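ATP-dependent 6-phosphofructokinase isozyme 2 (Escherichia coli, PDB 3UMO) phosphorylates D-fructose 6-phosphate to fructose 1,6-bisphosphate with ATP, the first committing step of glycolysis, as a magnesium-dependent kinase of the PfkB family. Local coordinates at residues Pro20-Tyr23 / Lys27-Cys30; Asn92-Val97 / Gln103-Met108; Thr287-Thr292 / His297-Lys302. One frame throughout, in Å; residues are numbered along the deposited sequence.

Contact 1 of 3, residues Pro20-Tyr23 / Lys27-Cys30; sequences PQIY and KLRC. With ATP (adenosine-5'-triphosphate), chain H; ATP (adenosine-5'-triphosphate), chain K.
Y23 and K27 are joined through one water, whose oxygen lies 2.6 Å from Y23 OH in the plane of the phenol ring. The same water is 2.7 Å from K27 O and also meets O1A of the chain H ATP, so hydroxyl, backbone carbonyl and alpha-phosphate converge on it. The Y23 ring is sandwiched. L28 CD2 sits over one face, a CH-pi contact of 3.6 Å to the ring centroid and 14° off the normal; the adenine covers the opposite face, its C5 3.4 Å above the plane. Y23 CG stands between its backbone N and carbonyl carbon (chi1 51°), which swings the ring between leucine and base. Without the ring, as with an alanine here, the adenine would probably lose the flat group lying against it, L28 CD2 the face it packs on, and the water its hydroxyl. K27 N donates to O1B of the chain H ATP at 2.7 Å. K27 NZ bridges two gamma-phosphates, 2.9 Å from O2G of the chain H ATP and bonded also to O1G of the chain K ATP; K27 binds both the substrate ATP and the allosteric inhibitory ATP. Segment 20-23 leaves strand 12-19, whose T19 is touched by L28, while strand 27-29 forms a parallel ladder with a strand of the second subunit, where F106 packs on L28.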
loop_
_atom_site.group_PDB
_atom_site.type_symbol
_atom_site.label_atom_id
_atom_site.label_comp_id
_atom_site.label_asym_id
_atom_site.label_seq_id
_atom_site.Cartn_x
_atom_site.Cartn_y
_atom_site.Cartn_z
ATOM N N PRO A 20 -6.664 -12.622 1.089
ATOM C CA PRO A 20 -7.722 -11.627 1.336
ATOM C C PRO A 20 -7.233 -10.183 1.370
ATOM O O PRO A 20 -7.907 -9.296 0.847
ATOM C CB PRO A 20 -8.260 -12.022 2.720
ATOM C CG PRO A 20 -7.891 -13.457 2.875
ATOM C CD PRO A 20 -6.564 -13.599 2.187
ATOM N N GLN A 21 -6.082 -9.945 1.983
ATOM C CA GLN A 21 -5.580 -8.586 2.134
ATOM C C GLN A 21 -4.087 -8.568 1.846
ATOM O O GLN A 21 -3.425 -9.609 1.880
ATOM C CB GLN A 21 -5.844 -8.070 3.558
ATOM C CG GLN A 21 -7.310 -8.102 4.003
ATOM C CD GLN A 21 -8.091 -6.875 3.567
ATOM O OE1 GLN A 21 -7.526 -5.930 3.012
ATOM N NE2 GLN A 21 -9.402 -6.883 3.814
ATOM N N ILE A 22 -3.550 -7.390 1.549
ATOM C CA ILE A 22 -2.104 -7.265 1.432
ATOM C C ILE A 22 -1.578 -6.200 2.382
ATOM O O ILE A 22 -2.067 -5.067 2.426
ATOM C CB ILE A 22 -1.631 -7.035 -0.028
ATOM C CG1 ILE A 22 -0.095 -7.005 -0.090
ATOM C CG2 ILE A 22 -2.239 -5.768 -0.608
ATOM C CD1 ILE A 22 0.453 -7.207 -1.495
ATOM N N TYR A 23 -0.601 -6.607 3.180
ATOM C CA TYR A 23 0.035 -5.738 4.147
ATOM C C TYR A 23 1.370 -6.375 4.482
ATOM O O TYR A 23 1.557 -7.570 4.239
ATOM C CB TYR A 23 -0.839 -5.595 5.399
ATOM C CG TYR A 23 -1.309 -6.905 5.996
ATOM C CD1 TYR A 23 -0.487 -7.649 6.838
ATOM C CD2 TYR A 23 -2.584 -7.387 5.734
ATOM C CE1 TYR A 23 -0.923 -8.847 7.392
ATOM C CE2 TYR A 23 -3.029 -8.578 6.282
ATOM C CZ TYR A 23 -2.198 -9.302 7.111
ATOM O OH TYR A 23 -2.647 -10.485 7.650
ATOM N N LYS A 27 2.305 -12.928 8.088
ATOM C CA LYS A 27 2.171 -13.984 7.090
ATOM C C LYS A 27 0.888 -13.782 6.307
ATOM O O LYS A 27 -0.198 -13.733 6.891
ATOM C CB LYS A 27 2.135 -15.359 7.748
ATOM C CG LYS A 27 3.259 -15.621 8.729
ATOM C CD LYS A 27 2.938 -16.854 9.546
ATOM C CE LYS A 27 3.747 -16.904 10.822
ATOM N NZ LYS A 27 3.296 -18.061 11.661
ATOM N N LEU A 28 1.001 -13.660 4.989
ATOM C CA LEU A 28 -0.193 -13.599 4.165
ATOM C C LEU A 28 -0.532 -15.016 3.718
ATOM O O LEU A 28 0.212 -15.625 2.944
ATOM C CB LEU A 28 0.006 -12.664 2.972
ATOM C CG LEU A 28 0.487 -11.271 3.384
ATOM C CD1 LEU A 28 0.838 -10.428 2.163
ATOM C CD2 LEU A 28 -0.558 -10.568 4.247
ATOM N N ARG A 29 -1.640 -15.544 4.237
ATOM C CA ARG A 29 -2.081 -16.895 3.894
ATOM C C ARG A 29 -2.632 -16.883 2.480
ATOM O O ARG A 29 -3.638 -16.225 2.196
ATOM C CB ARG A 29 -3.152 -17.403 4.867
ATOM C CG ARG A 29 -2.621 -17.799 6.242
ATOM C CD ARG A 29 -3.680 -18.546 7.065
ATOM N NE ARG A 29 -3.673 -19.991 6.829
ATOM C CZ ARG A 29 -4.646 -20.663 6.219
ATOM N NH1 ARG A 29 -5.722 -20.026 5.775
ATOM N NH2 ARG A 29 -4.547 -21.978 6.056
ATOM N N CYS A 30 -1.958 -17.611 1.599
ATOM C CA CYS A 30 -2.315 -17.654 0.191
ATOM C C CYS A 30 -2.895 -19.008 -0.162
ATOM O O CYS A 30 -2.480 -20.032 0.385
ATOM C CB CYS A 30 -1.086 -17.377 -0.660
ATOM S SG CYS A 30 -0.496 -15.702 -0.448
HETATM P PG ATP H . 0.320 -16.242 12.827
HETATM O O1G ATP H . 1.421 -16.298 13.836
HETATM O O2G ATP H . 0.435 -17.504 11.972
HETATM O O3G ATP H . -1.042 -16.181 13.473
HETATM P PB ATP H . 1.212 -13.667 12.053
HETATM O O1B ATP H . 1.314 -12.994 10.622
HETATM O O2B ATP H . 2.586 -13.637 12.745
HETATM O O3B ATP H . 0.571 -15.105 11.810
HETATM P PA ATP H . -0.909 -11.949 12.476
HETATM O O1A ATP H . -1.545 -12.544 11.238
HETATM O O2A ATP H . -1.953 -11.767 13.593
HETATM O O3A ATP H . 0.213 -12.862 12.957
HETATM O "O5'" ATP H . -0.275 -10.518 12.091
HETATM C "C5'" ATP H . 0.963 -10.138 12.567
HETATM C "C4'" ATP H . 1.436 -8.838 12.115
HETATM O "O4'" ATP H . 0.919 -8.623 10.783
HETATM C "C3'" ATP H . 0.840 -7.783 12.941
HETATM O "O3'" ATP H . 1.708 -7.408 13.937
HETATM C "C2'" ATP H . 0.589 -6.676 12.015
HETATM O "O2'" ATP H . 1.698 -5.884 11.957
HETATM C "C1'" ATP H . 0.378 -7.324 10.703
HETATM N N9 ATP H . -1.030 -7.399 10.328
HETATM C C8 ATP H . -1.834 -8.446 10.591
HETATM N N7 ATP H . -3.060 -8.171 10.088
HETATM C C5 ATP H . -3.029 -6.956 9.510
HETATM C C6 ATP H . -3.989 -6.185 8.844
HETATM N N6 ATP H . -5.391 -6.702 8.675
HETATM N N1 ATP H . -3.629 -4.977 8.367
HETATM C C2 ATP H . -2.370 -4.520 8.525
HETATM N N3 ATP H . -1.431 -5.240 9.155
HETATM C C4 ATP H . -1.727 -6.449 9.656
HETATM P PG ATP K . 5.391 -16.804 14.464
HETATM O O1G ATP K . 5.046 -18.231 14.268
HETATM O O2G ATP K . 6.861 -16.656 14.011
HETATM O O3G ATP K . 4.503 -15.876 13.703
HETATM P PB ATP K . 4.113 -16.712 16.926
HETATM O O1B ATP K . 2.940 -15.803 16.445
HETATM O O2B ATP K . 3.736 -18.191 17.073
HETATM O O3B ATP K . 5.384 -16.469 15.984
HETATM P PA ATP K . 4.822 -14.783 18.942
HETATM O O1A ATP K . 4.421 -13.668 17.996
HETATM O O2A ATP K . 4.114 -14.668 20.298
HETATM O O3A ATP K . 4.573 -16.184 18.344
HETATM O "O5'" ATP K . 6.423 -14.719 19.082
HETATM C "C5'" ATP K . 7.062 -15.496 20.042
HETATM C "C4'" ATP K . 7.979 -14.790 20.942
HETATM O "O4'" ATP K . 8.809 -13.902 20.164
HETATM C "C3'" ATP K . 7.273 -13.879 21.856
HETATM O "O3'" ATP K . 6.793 -14.536 22.976
HETATM C "C2'" ATP K . 8.298 -12.878 22.178
HETATM O "O2'" ATP K . 9.191 -13.379 23.099
HETATM C "C1'" ATP K . 8.981 -12.690 20.875
HETATM N N9 ATP K . 8.382 -11.589 20.118
HETATM C C8 ATP K . 7.462 -11.730 19.144
HETATM N N7 ATP K . 7.145 -10.494 18.696
HETATM C C5 ATP K . 7.874 -9.575 19.360
HETATM C C6 ATP K . 7.958 -8.176 19.321
HETATM N N6 ATP K . 7.147 -7.352 18.359
HETATM N N1 ATP K . 8.803 -7.565 20.159
HETATM C C2 ATP K . 9.555 -8.262 21.038
HETATM N N3 ATP K . 9.490 -9.592 21.106
HETATM C C4 ATP K . 8.666 -10.276 20.287
HETATM O O HOH W 1 -0.815 -11.910 8.822
#

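Contact 2 of 3, residues Asn92-Val97 / Gln103-Met108; sequences NLHVHV and QYRFVM
N92 and M108 close one end of the pairing: M108 N donates to N92 OD1 at 2.8 Å, standing well above the amide plane (50° out of it). A water between N92 ND2 and M108 O completes a small ring of polar contacts, and V107 CG1 lies 3.8 Å from that same ND2. N92 belongs to the substrate site, and its backbone N bonds to OD1 of D14, another substrate-binding residue. On the face bearing L93, V95, Y104 and F106, the bumps interlock. The F106 ring turns its edge into the notch between L93 and V95, with CE1 4.0 Å from V95 CG2 and CD1 beside L93 O. Y104 settles in the next hollow along: V97 CG2 comes obliquely at the ring, 3.7 Å from CE2, while V95 O lies near its edge. The strands form an antiparallel beta hairpin, axes 4.6 Å apart and 164° between directions, with L93-F106 and V95-Y104 as hydrogen-bonded pairs and H94-R105 and H96-Q103 as non-hydrogen-bonded ones. The other face is polar. H94 NE2 donates to Q103 OE1 at 2.6 Å, close to the imidazole plane and on an amide lone pair, although ring and amide planes stand nearly perpendicular (85°). Q103 CG lies between its backbone N and carbonyl carbon, and the chain then runs extended, carrying OE1 to the imidazole edge; its NE2 bonds to S250 OG and to E25 of the second subunit, fixing the amide at both ends. R105 CG approaches H94 CD2 obliquely, at 4.0 Å, and its guanidinium is held by E25 O of the second subunit. Strand 12-19 lies beside 93-97; beyond 103-107 a parallel ladder continues into the second subunit, where F106 meets its counterpart ring.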
loop_
_atom_site.group_PDB
_atom_site.type_symbol
_atom_site.label_atom_id
_atom_site.label_comp_id
_atom_site.label_asym_id
_atom_site.label_seq_id
_atom_site.Cartn_x
_atom_site.Cartn_y
_atom_site.Cartn_z
ATOM N N ASN A 92 7.555 -17.565 -11.118
ATOM C CA ASN A 92 7.113 -16.225 -10.739
ATOM C C ASN A 92 5.788 -16.321 -9.991
ATOM O O ASN A 92 5.101 -17.341 -10.072
ATOM C CB ASN A 92 6.989 -15.302 -11.956
ATOM C CG ASN A 92 8.323 -15.015 -12.597
ATOM O OD1 ASN A 92 9.351 -15.015 -11.923
ATOM N ND2 ASN A 92 8.321 -14.783 -13.904
ATOM N N LEU A 93 5.437 -15.271 -9.257
ATOM C CA LEU A 93 4.239 -15.314 -8.427
ATOM C C LEU A 93 3.253 -14.206 -8.768
ATOM O O LEU A 93 3.613 -13.023 -8.786
ATOM C CB LEU A 93 4.601 -15.240 -6.940
ATOM C CG LEU A 93 3.427 -15.403 -5.965
ATOM C CD1 LEU A 93 2.793 -16.783 -6.093
ATOM C CD2 LEU A 93 3.844 -15.130 -4.519
ATOM N N HIS A 94 2.007 -14.608 -9.019
ATOM C CA HIS A 94 0.905 -13.691 -9.272
ATOM C C HIS A 94 -0.027 -13.772 -8.074
ATOM O O HIS A 94 -0.546 -14.845 -7.760
ATOM C CB HIS A 94 0.159 -14.113 -10.545
ATOM C CG HIS A 94 -1.033 -13.265 -10.872
ATOM N ND1 HIS A 94 -2.269 -13.462 -10.288
ATOM C CD2 HIS A 94 -1.186 -12.238 -11.738
ATOM C CE1 HIS A 94 -3.126 -12.579 -10.775
ATOM N NE2 HIS A 94 -2.494 -11.827 -11.657
ATOM N N VAL A 95 -0.242 -12.647 -7.399
ATOM C CA VAL A 95 -1.114 -12.639 -6.227
ATOM C C VAL A 95 -2.344 -11.770 -6.441
ATOM O O VAL A 95 -2.230 -10.567 -6.684
ATOM C CB VAL A 95 -0.377 -12.114 -4.977
ATOM C CG1 VAL A 95 -1.283 -12.205 -3.745
ATOM C CG2 VAL A 95 0.915 -12.871 -4.755
ATOM N N HIS A 96 -3.524 -12.371 -6.340
ATOM C CA HIS A 96 -4.758 -11.598 -6.379
ATOM C C HIS A 96 -5.206 -11.261 -4.958
ATOM O O HIS A 96 -5.310 -12.148 -4.113
ATOM C CB HIS A 96 -5.862 -12.376 -7.079
ATOM C CG HIS A 96 -7.149 -11.619 -7.172
ATOM N ND1 HIS A 96 -7.411 -10.734 -8.197
ATOM C CD2 HIS A 96 -8.223 -11.579 -6.353
ATOM C CE1 HIS A 96 -8.609 -10.199 -8.015
ATOM N NE2 HIS A 96 -9.119 -10.695 -6.899
ATOM N N VAL A 97 -5.456 -9.979 -4.692
ATOM C CA VAL A 97 -5.948 -9.553 -3.387
ATOM C C VAL A 97 -7.467 -9.372 -3.439
ATOM O O VAL A 97 -7.979 -8.497 -4.140
ATOM C CB VAL A 97 -5.254 -8.262 -2.905
ATOM C CG1 VAL A 97 -5.694 -7.941 -1.492
ATOM C CG2 VAL A 97 -3.737 -8.422 -2.968
ATOM N N GLN A 103 -3.997 -7.007 -8.431
ATOM C CA GLN A 103 -3.090 -8.124 -8.655
ATOM C C GLN A 103 -1.660 -7.645 -8.508
ATOM O O GLN A 103 -1.326 -6.536 -8.919
ATOM C CB GLN A 103 -3.299 -8.747 -10.035
ATOM C CG GLN A 103 -3.119 -7.772 -11.191
ATOM C CD GLN A 103 -3.506 -8.377 -12.519
ATOM O OE1 GLN A 103 -3.356 -9.582 -12.732
ATOM N NE2 GLN A 103 -4.006 -7.543 -13.427
ATOM N N TYR A 104 -0.830 -8.483 -7.902
ATOM C CA TYR A 104 0.578 -8.171 -7.701
ATOM C C TYR A 104 1.416 -9.213 -8.404
ATOM O O TYR A 104 1.134 -10.406 -8.330
ATOM C CB TYR A 104 0.899 -8.112 -6.208
ATOM C CG TYR A 104 0.286 -6.903 -5.533
ATOM C CD1 TYR A 104 1.023 -5.736 -5.350
ATOM C CD2 TYR A 104 -1.040 -6.918 -5.111
ATOM C CE1 TYR A 104 0.466 -4.628 -4.751
ATOM C CE2 TYR A 104 -1.608 -5.809 -4.508
ATOM C CZ TYR A 104 -0.852 -4.668 -4.334
ATOM O OH TYR A 104 -1.420 -3.570 -3.733
ATOM N N ARG A 105 2.463 -8.765 -9.084
ATOM C CA ARG A 105 3.207 -9.654 -9.960
ATOM C C ARG A 105 4.678 -9.590 -9.628
ATOM O O ARG A 105 5.334 -8.591 -9.896
ATOM C CB ARG A 105 2.979 -9.247 -11.413
ATOM C CG ARG A 105 1.513 -9.281 -11.828
ATOM C CD ARG A 105 1.280 -8.401 -13.047
ATOM N NE ARG A 105 1.930 -8.939 -14.236
ATOM C CZ ARG A 105 2.105 -8.266 -15.374
ATOM N NH1 ARG A 105 1.692 -7.010 -15.491
ATOM N NH2 ARG A 105 2.704 -8.852 -16.399
ATOM N N PHE A 106 5.199 -10.658 -9.040
ATOM C CA PHE A 106 6.603 -10.684 -8.653
ATOM C C PHE A 106 7.388 -11.491 -9.669
ATOM O O PHE A 106 7.206 -12.705 -9.793
ATOM C CB PHE A 106 6.742 -11.238 -7.234
ATOM C CG PHE A 106 5.935 -10.471 -6.230
ATOM C CD1 PHE A 106 4.638 -10.859 -5.917
ATOM C CD2 PHE A 106 6.442 -9.320 -5.645
ATOM C CE1 PHE A 106 3.870 -10.134 -5.019
ATOM C CE2 PHE A 106 5.683 -8.588 -4.737
ATOM C CZ PHE A 106 4.391 -8.997 -4.423
ATOM N N VAL A 107 8.234 -10.791 -10.420
ATOM C CA VAL A 107 8.942 -11.383 -11.547
ATOM C C VAL A 107 10.418 -11.533 -11.229
ATOM O O VAL A 107 11.135 -10.538 -11.066
ATOM C CB VAL A 107 8.776 -10.533 -12.824
ATOM C CG1 VAL A 107 9.513 -11.183 -13.992
ATOM C CG2 VAL A 107 7.301 -10.352 -13.152
ATOM N N MET A 108 10.858 -12.784 -11.115
ATOM C CA MET A 108 12.243 -13.101 -10.792
ATOM C C MET A 108 12.930 -13.658 -12.035
ATOM O O MET A 108 12.256 -13.970 -13.019
ATOM C CB MET A 108 12.286 -14.088 -9.624
ATOM C CG MET A 108 12.095 -13.406 -8.288
ATOM S SD MET A 108 11.735 -14.556 -6.955
ATOM C CE MET A 108 10.075 -15.068 -7.422
HETATM O O HOH W 2 10.903 -14.353 -15.324
#

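Contact 3 of 3, residues Thr287-Thr292 / His297-Lys302; sequences TLNQGT and HDDTQK. With K (potassium ion), chain F; ATP (adenosine-5'-triphosphate), chain E.
L288 CD1 hangs over one face of the D299 carboxylate, 4.1 Å from D299 CG and similarly far from CB and OD2, a purely van der Waals contact. A water lies near the carboxylate plane, donating to D299 OD2 at 2.6 Å and to N289 OD1 at 2.7 Å. The D299 carboxylate and the N289 amide are turned 43° against each other, and the water links two acceptors, OD1 and OD2, that stand 4.0 Å apart and cannot bond to each other directly. The amide's other end, N289 ND2, donates to L294 O, which fixes its rotation. Segment 287-292, between helices 272-286 and 297-307, contributes to the monovalent cation site conserved in the ribokinase family. N289 O and G291 O each bind the potassium ion at 2.8 Å, and carbonyls of S250, V252, A286 and R293 complete the site. G291 takes a positive phi (61°) as the chain curves round the ion. Ahead of these ligands, T287 CG2 lies 3.6 Å from C4 of the chain E ATP, so the same short segment borders both the nucleotide and the metal. At the helix start, D298 OD1 lies in the H297 ring plane and accepts from ND1 at 3.1 Å, while D299, one residue on, also touches A285 of helix 272-286.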
loop_
_atom_site.group_PDB
_atom_site.type_symbol
_atom_site.label_atom_id
_atom_site.label_comp_id
_atom_site.label_asym_id
_atom_site.label_seq_id
_atom_site.Cartn_x
_atom_site.Cartn_y
_atom_site.Cartn_z
ATOM N N THR A 287 -6.492 -7.307 -22.632
ATOM C CA THR A 287 -6.796 -6.490 -21.463
ATOM C C THR A 287 -8.236 -6.637 -20.983
ATOM O O THR A 287 -8.571 -6.191 -19.889
ATOM C CB THR A 287 -6.505 -4.996 -21.704
ATOM O OG1 THR A 287 -7.526 -4.434 -22.535
ATOM C CG2 THR A 287 -5.151 -4.813 -22.362
ATOM N N LEU A 288 -9.085 -7.253 -21.798
ATOM C CA LEU A 288 -10.494 -7.412 -21.427
ATOM C C LEU A 288 -10.722 -8.564 -20.454
ATOM O O LEU A 288 -11.740 -8.623 -19.767
ATOM C CB LEU A 288 -11.357 -7.631 -22.668
ATOM C CG LEU A 288 -11.239 -6.521 -23.701
ATOM C CD1 LEU A 288 -12.083 -6.852 -24.930
ATOM C CD2 LEU A 288 -11.654 -5.194 -23.079
ATOM N N ASN A 289 -9.756 -9.480 -20.425
ATOM C CA ASN A 289 -9.803 -10.661 -19.573
ATOM C C ASN A 289 -9.046 -10.453 -18.273
ATOM O O ASN A 289 -7.991 -9.824 -18.253
ATOM C CB ASN A 289 -9.226 -11.873 -20.307
ATOM C CG ASN A 289 -9.985 -12.208 -21.570
ATOM O OD1 ASN A 289 -11.183 -11.953 -21.671
ATOM N ND2 ASN A 289 -9.292 -12.786 -22.541
ATOM N N GLN A 290 -9.596 -10.982 -17.187
ATOM C CA GLN A 290 -9.004 -10.813 -15.868
ATOM C C GLN A 290 -7.719 -11.614 -15.712
ATOM O O GLN A 290 -7.513 -12.620 -16.383
ATOM C CB GLN A 290 -10.002 -11.217 -14.781
ATOM N N GLY A 291 -6.856 -11.154 -14.816
ATOM C CA GLY A 291 -5.620 -11.852 -14.527
ATOM C C GLY A 291 -4.696 -11.993 -15.717
ATOM O O GLY A 291 -4.532 -11.065 -16.506
ATOM N N THR A 292 -4.092 -13.168 -15.843
ATOM C CA THR A 292 -3.052 -13.412 -16.835
ATOM C C THR A 292 -3.561 -13.932 -18.179
ATOM O O THR A 292 -2.773 -14.177 -19.086
ATOM C CB THR A 292 -2.017 -14.413 -16.296
ATOM O OG1 THR A 292 -2.669 -15.649 -15.988
ATOM C CG2 THR A 292 -1.355 -13.869 -15.041
ATOM N N HIS A 297 -9.974 -15.203 -29.387
ATOM C CA HIS A 297 -10.242 -15.012 -30.812
ATOM C C HIS A 297 -11.386 -14.036 -31.091
ATOM O O HIS A 297 -11.258 -13.143 -31.933
ATOM C CB HIS A 297 -10.527 -16.350 -31.501
ATOM C CG HIS A 297 -10.929 -16.214 -32.939
ATOM N ND1 HIS A 297 -12.220 -15.928 -33.326
ATOM C CD2 HIS A 297 -10.207 -16.315 -34.080
ATOM C CE1 HIS A 297 -12.278 -15.860 -34.646
ATOM N NE2 HIS A 297 -11.069 -16.094 -35.127
ATOM N N ASP A 298 -12.503 -14.215 -30.394
ATOM C CA ASP A 298 -13.697 -13.419 -30.667
ATOM C C ASP A 298 -13.518 -11.944 -30.323
ATOM O O ASP A 298 -13.944 -11.078 -31.088
ATOM C CB ASP A 298 -14.916 -13.992 -29.948
ATOM C CG ASP A 298 -15.307 -15.363 -30.468
ATOM O OD1 ASP A 298 -14.691 -15.831 -31.451
ATOM O OD2 ASP A 298 -16.240 -15.969 -29.898
ATOM N N ASP A 299 -12.899 -11.657 -29.181
ATOM C CA ASP A 299 -12.649 -10.268 -28.792
ATOM C C ASP A 299 -11.680 -9.608 -29.767
ATOM O O ASP A 299 -11.857 -8.447 -30.142
ATOM C CB ASP A 299 -12.083 -10.185 -27.371
ATOM C CG ASP A 299 -13.100 -10.542 -26.308
ATOM O OD1 ASP A 299 -14.317 -10.438 -26.577
ATOM O OD2 ASP A 299 -12.667 -10.917 -25.192
ATOM N N THR A 300 -10.657 -10.349 -30.179
ATOM C CA THR A 300 -9.671 -9.814 -31.120
ATOM C C THR A 300 -10.344 -9.500 -32.455
ATOM O O THR A 300 -10.127 -8.439 -33.042
ATOM C CB THR A 300 -8.489 -10.794 -31.319
ATOM O OG1 THR A 300 -7.867 -11.064 -30.050
ATOM C CG2 THR A 300 -7.455 -10.216 -32.280
ATOM N N GLN A 301 -11.186 -10.418 -32.920
ATOM C CA GLN A 301 -11.920 -10.213 -34.166
ATOM C C GLN A 301 -12.814 -8.983 -34.104
ATOM O O GLN A 301 -12.881 -8.212 -35.059
ATOM C CB GLN A 301 -12.753 -11.450 -34.515
ATOM C CG GLN A 301 -13.647 -11.263 -35.731
ATOM C CD GLN A 301 -14.228 -12.570 -36.239
ATOM O OE1 GLN A 301 -14.351 -13.544 -35.492
ATOM N NE2 GLN A 301 -14.579 -12.602 -37.521
ATOM N N LYS A 302 -13.496 -8.805 -32.975
ATOM C CA LYS A 302 -14.417 -7.679 -32.801
ATOM C C LYS A 302 -13.675 -6.345 -32.847
ATOM O O LYS A 302 -14.097 -5.403 -33.526
ATOM C CB LYS A 302 -15.169 -7.811 -31.473
ATOM C CG LYS A 302 -16.208 -6.719 -31.227
ATOM C CD LYS A 302 -16.712 -6.744 -29.782
ATOM C CE LYS A 302 -17.372 -8.073 -29.442
ATOM N NZ LYS A 302 -17.917 -8.101 -28.047
HETATM K K K F . -5.373 -10.136 -19.026
HETATM P PG ATP E . 3.674 -6.312 -21.566
HETATM O O1G ATP E . 4.879 -7.047 -22.039
HETATM O O2G ATP E . 2.600 -7.385 -21.407
HETATM O O3G ATP E . 3.892 -5.572 -20.292
HETATM P PB ATP E . 4.058 -4.260 -23.344
HETATM O O1B ATP E . 4.514 -3.204 -22.290
HETATM O O2B ATP E . 5.215 -4.881 -24.153
HETATM O O3B ATP E . 3.133 -5.385 -22.694
HETATM P PA ATP E . 1.920 -2.589 -24.306
HETATM O O1A ATP E . 1.711 -2.166 -22.882
HETATM O O2A ATP E . 2.104 -1.414 -25.268
HETATM O O3A ATP E . 3.128 -3.557 -24.425
HETATM O "O5'" ATP E . 0.660 -3.496 -24.725
HETATM C "C5'" ATP E . 0.508 -3.879 -26.049
HETATM C "C4'" ATP E . -0.784 -3.613 -26.678
HETATM O "O4'" ATP E . -1.822 -4.037 -25.768
HETATM C "C3'" ATP E . -1.043 -2.174 -26.850
HETATM O "O3'" ATP E . -0.482 -1.689 -28.011
HETATM C "C2'" ATP E . -2.515 -2.106 -26.840
HETATM O "O2'" ATP E . -3.017 -2.576 -28.024
HETATM C "C1'" ATP E . -2.856 -3.079 -25.778
HETATM N N9 ATP E . -2.962 -2.436 -24.470
HETATM C C8 ATP E . -2.012 -2.409 -23.517
HETATM N N7 ATP E . -2.506 -1.712 -22.464
HETATM C C5 ATP E . -3.759 -1.303 -22.754
HETATM C C6 ATP E . -4.726 -0.573 -22.056
HETATM N N6 ATP E . -4.462 -0.055 -20.672
HETATM N N1 ATP E . -5.906 -0.336 -22.656
HETATM C C2 ATP E . -6.164 -0.787 -23.895
HETATM N N3 ATP E . -5.258 -1.490 -24.581
HETATM C C4 ATP E . -4.058 -1.763 -24.039
HETATM O O HOH W 3 -13.474 -11.127 -22.719
#

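How the contacts relate
Contact 2 lies between the other two and touches both, and contacts 1 and 2 are at the interface with the second subunit. Contacts 2 and 3 have centres about 20 Å apart yet touch: Q103 OE1 lies 3.7 Å from G291 CA, and H94 CD2 is equally near T292 CG2, so the potassium loop abuts the polar face of the hairpin. Contacts 1 and 2, about 12 Å apart between centres, meet where V97 CG1 packs 3.5 Å from P20 O. Contacts 1 and 3 do not touch (nearest atoms about 15 Å apart). They supply different sides of equivalent shared ATP sites: contact 1 the Y23 and K27 side of one, contact 3 the T287 side of another.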